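PDB 2GWM: Mono(ADP-ribosyl)transferase SpvB from Salmonella typhimurium, which probably transfers ADP-ribose from NAD(+) to an arginine of host actin, blocking its polymerization and so breaking down the cytoskeleton. Local coordinates for residues Asp121-Tyr127 with Arg192-Val198. Numbering follows the deposited sequence.
Sequences DTILNIY and RIINMRV
This is the one parallel pair in the five-stranded mixed sheet of the SpvB ADP-ribosyltransferase domain: strand 122-127 lies between 78-83 and 192-198, both strands of the pair extended, axes 4.4 Å apart at closest approach and 29° off parallel. Thr122 faces Arg192, and the register runs unbroken to Tyr127 opposite Arg197. The ladder starts with Arg192 N to Asp121 O (3.1 Å), tightens through Ile194 N to Ile123 O (2.8 Å) and Asn125 N to Ile194 O (2.9 Å), and finishes with Val198 N on Tyr127 O (2.9 Å).

On the face of Thr122, Leu124 and Ile126, Leu124 (m, t) sets CD2 into the hollow between its register partner, at Ile194 CB (3.8 Å), and, diagonally, Met196 CE (4.0 Å); Ile126 CG2 packs diagonally on Val198 CG2 (3.7 Å). Leu124 also lies beside Arg81, a predicted active-site residue on the neighbouring strand. Across the sheet, Ile193 is covered by helix 168-175, and Tyr127 CB sits over one face of the Arg197 guanidinium, whose NE pairs with Glu160.

At the opening end, Arg192 (chi1 p, chi2 t, chi3 p) curls toward strand 122-127, salt-bridged to Asp86 and, by NH1, to Asp121 OD1 (3.5 Å); that same NH1 donates to Thr122 OG1 at 2.8 Å.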
# COMPACT_ATOMS: atom_id res chain seq x y z
N ASP A 121 -12.84 -0.79 -9.07
CA ASP A 121 -13.95 0.16 -8.93
C ASP A 121 -13.52 1.58 -8.60
O ASP A 121 -14.18 2.55 -8.97
CB ASP A 121 -15.10 -0.35 -8.03
CG ASP A 121 -14.78 -0.47 -6.52
OD1 ASP A 121 -14.19 0.48 -5.96
OD2 ASP A 121 -15.18 -1.52 -5.90
N THR A 122 -12.38 1.71 -7.94
CA THR A 122 -11.84 2.98 -7.54
C THR A 122 -10.40 3.13 -8.03
O THR A 122 -9.57 2.23 -7.80
CB THR A 122 -11.87 3.09 -6.01
OG1 THR A 122 -13.20 2.94 -5.55
CG2 THR A 122 -11.31 4.38 -5.54
N ILE A 123 -10.08 4.23 -8.66
CA ILE A 123 -8.73 4.57 -9.01
C ILE A 123 -8.33 5.74 -8.15
O ILE A 123 -8.97 6.78 -8.11
CB ILE A 123 -8.58 5.02 -10.49
CG1 ILE A 123 -9.18 4.00 -11.46
CG2 ILE A 123 -7.13 5.28 -10.85
CD1 ILE A 123 -8.70 2.61 -11.30
N LEU A 124 -7.25 5.54 -7.40
CA LEU A 124 -6.64 6.63 -6.63
C LEU A 124 -5.52 7.29 -7.40
O LEU A 124 -4.60 6.63 -7.91
CB LEU A 124 -6.03 6.07 -5.35
CG LEU A 124 -6.96 5.30 -4.47
CD1 LEU A 124 -6.25 4.85 -3.17
CD2 LEU A 124 -8.25 5.98 -4.15
N ASN A 125 -5.57 8.62 -7.51
CA ASN A 125 -4.59 9.45 -8.12
C ASN A 125 -4.00 10.24 -6.97
O ASN A 125 -4.62 11.06 -6.41
CB ASN A 125 -5.33 10.42 -9.11
CG ASN A 125 -4.41 11.36 -9.81
OD1 ASN A 125 -3.36 10.97 -10.33
ND2 ASN A 125 -4.83 12.66 -9.88
N ILE A 126 -2.80 9.83 -6.56
CA ILE A 126 -2.18 10.25 -5.30
C ILE A 126 -1.02 11.19 -5.52
O ILE A 126 0.05 10.76 -5.97
CB ILE A 126 -1.70 9.02 -4.51
CG1 ILE A 126 -2.82 8.03 -4.27
CG2 ILE A 126 -1.13 9.47 -3.16
CD1 ILE A 126 -2.37 6.75 -3.63
N TYR A 127 -1.22 12.46 -5.23
CA TYR A 127 -0.18 13.45 -5.37
C TYR A 127 0.78 13.41 -4.20
O TYR A 127 0.38 13.24 -3.06
CB TYR A 127 -0.78 14.84 -5.49
CG TYR A 127 -1.56 14.98 -6.81
CD1 TYR A 127 -0.89 15.00 -8.02
CD2 TYR A 127 -2.96 14.99 -6.83
CE1 TYR A 127 -1.56 15.16 -9.21
CE2 TYR A 127 -3.65 15.10 -8.01
CZ TYR A 127 -2.95 15.16 -9.22
OH TYR A 127 -3.68 15.28 -10.40
N ARG A 192 -15.25 5.38 -9.82
CA ARG A 192 -14.79 6.67 -9.37
C ARG A 192 -13.29 6.78 -9.44
O ARG A 192 -12.55 5.78 -9.39
CB ARG A 192 -15.27 6.91 -7.94
CG ARG A 192 -14.52 6.00 -6.98
CD ARG A 192 -15.05 6.12 -5.57
NE ARG A 192 -16.44 5.68 -5.37
CZ ARG A 192 -16.85 4.42 -5.29
NH1 ARG A 192 -15.98 3.44 -5.49
NH2 ARG A 192 -18.14 4.13 -5.06
N ILE A 193 -12.85 8.00 -9.57
CA ILE A 193 -11.49 8.44 -9.32
C ILE A 193 -11.50 9.26 -8.07
O ILE A 193 -12.34 10.13 -7.89
CB ILE A 193 -10.90 9.28 -10.53
CG1 ILE A 193 -10.94 8.49 -11.83
CG2 ILE A 193 -9.49 9.84 -10.19
CD1 ILE A 193 -10.84 9.40 -13.04
N ILE A 194 -10.50 9.01 -7.22
CA ILE A 194 -10.33 9.80 -6.03
C ILE A 194 -8.96 10.41 -6.15
O ILE A 194 -7.96 9.73 -6.22
CB ILE A 194 -10.42 9.02 -4.73
CG1 ILE A 194 -11.72 8.26 -4.67
CG2 ILE A 194 -10.30 9.99 -3.55
CD1 ILE A 194 -11.89 7.43 -3.41
N ASN A 195 -8.94 11.75 -6.16
CA ASN A 195 -7.72 12.56 -6.18
C ASN A 195 -7.36 12.84 -4.72
O ASN A 195 -8.13 13.44 -3.98
CB ASN A 195 -7.95 13.86 -6.96
CG ASN A 195 -8.32 13.61 -8.38
OD1 ASN A 195 -9.44 14.02 -8.85
ND2 ASN A 195 -7.40 13.02 -9.10
N MET A 196 -6.17 12.42 -4.36
CA MET A 196 -5.67 12.44 -2.98
C MET A 196 -4.32 13.09 -2.93
O MET A 196 -3.62 13.18 -3.94
CB MET A 196 -5.42 11.01 -2.44
CG MET A 196 -6.54 10.14 -2.51
SD MET A 196 -6.13 8.63 -1.70
CE MET A 196 -7.65 8.28 -0.98
N ARG A 197 -3.88 13.46 -1.72
CA ARG A 197 -2.55 14.02 -1.54
C ARG A 197 -1.94 13.47 -0.27
O ARG A 197 -2.60 13.47 0.78
CB ARG A 197 -2.61 15.54 -1.44
CG ARG A 197 -1.27 16.21 -1.36
CD ARG A 197 -1.36 17.74 -1.51
NE ARG A 197 -2.11 18.10 -2.67
CZ ARG A 197 -1.66 18.13 -3.91
NH1 ARG A 197 -0.38 17.95 -4.18
NH2 ARG A 197 -2.54 18.31 -4.88
N VAL A 198 -0.72 12.96 -0.36
CA VAL A 198 0.00 12.54 0.87
C VAL A 198 0.44 13.78 1.64
O VAL A 198 1.00 14.69 1.04
CB VAL A 198 1.18 11.61 0.54
CG1 VAL A 198 2.02 11.34 1.80
CG2 VAL A 198 0.68 10.30 -0.01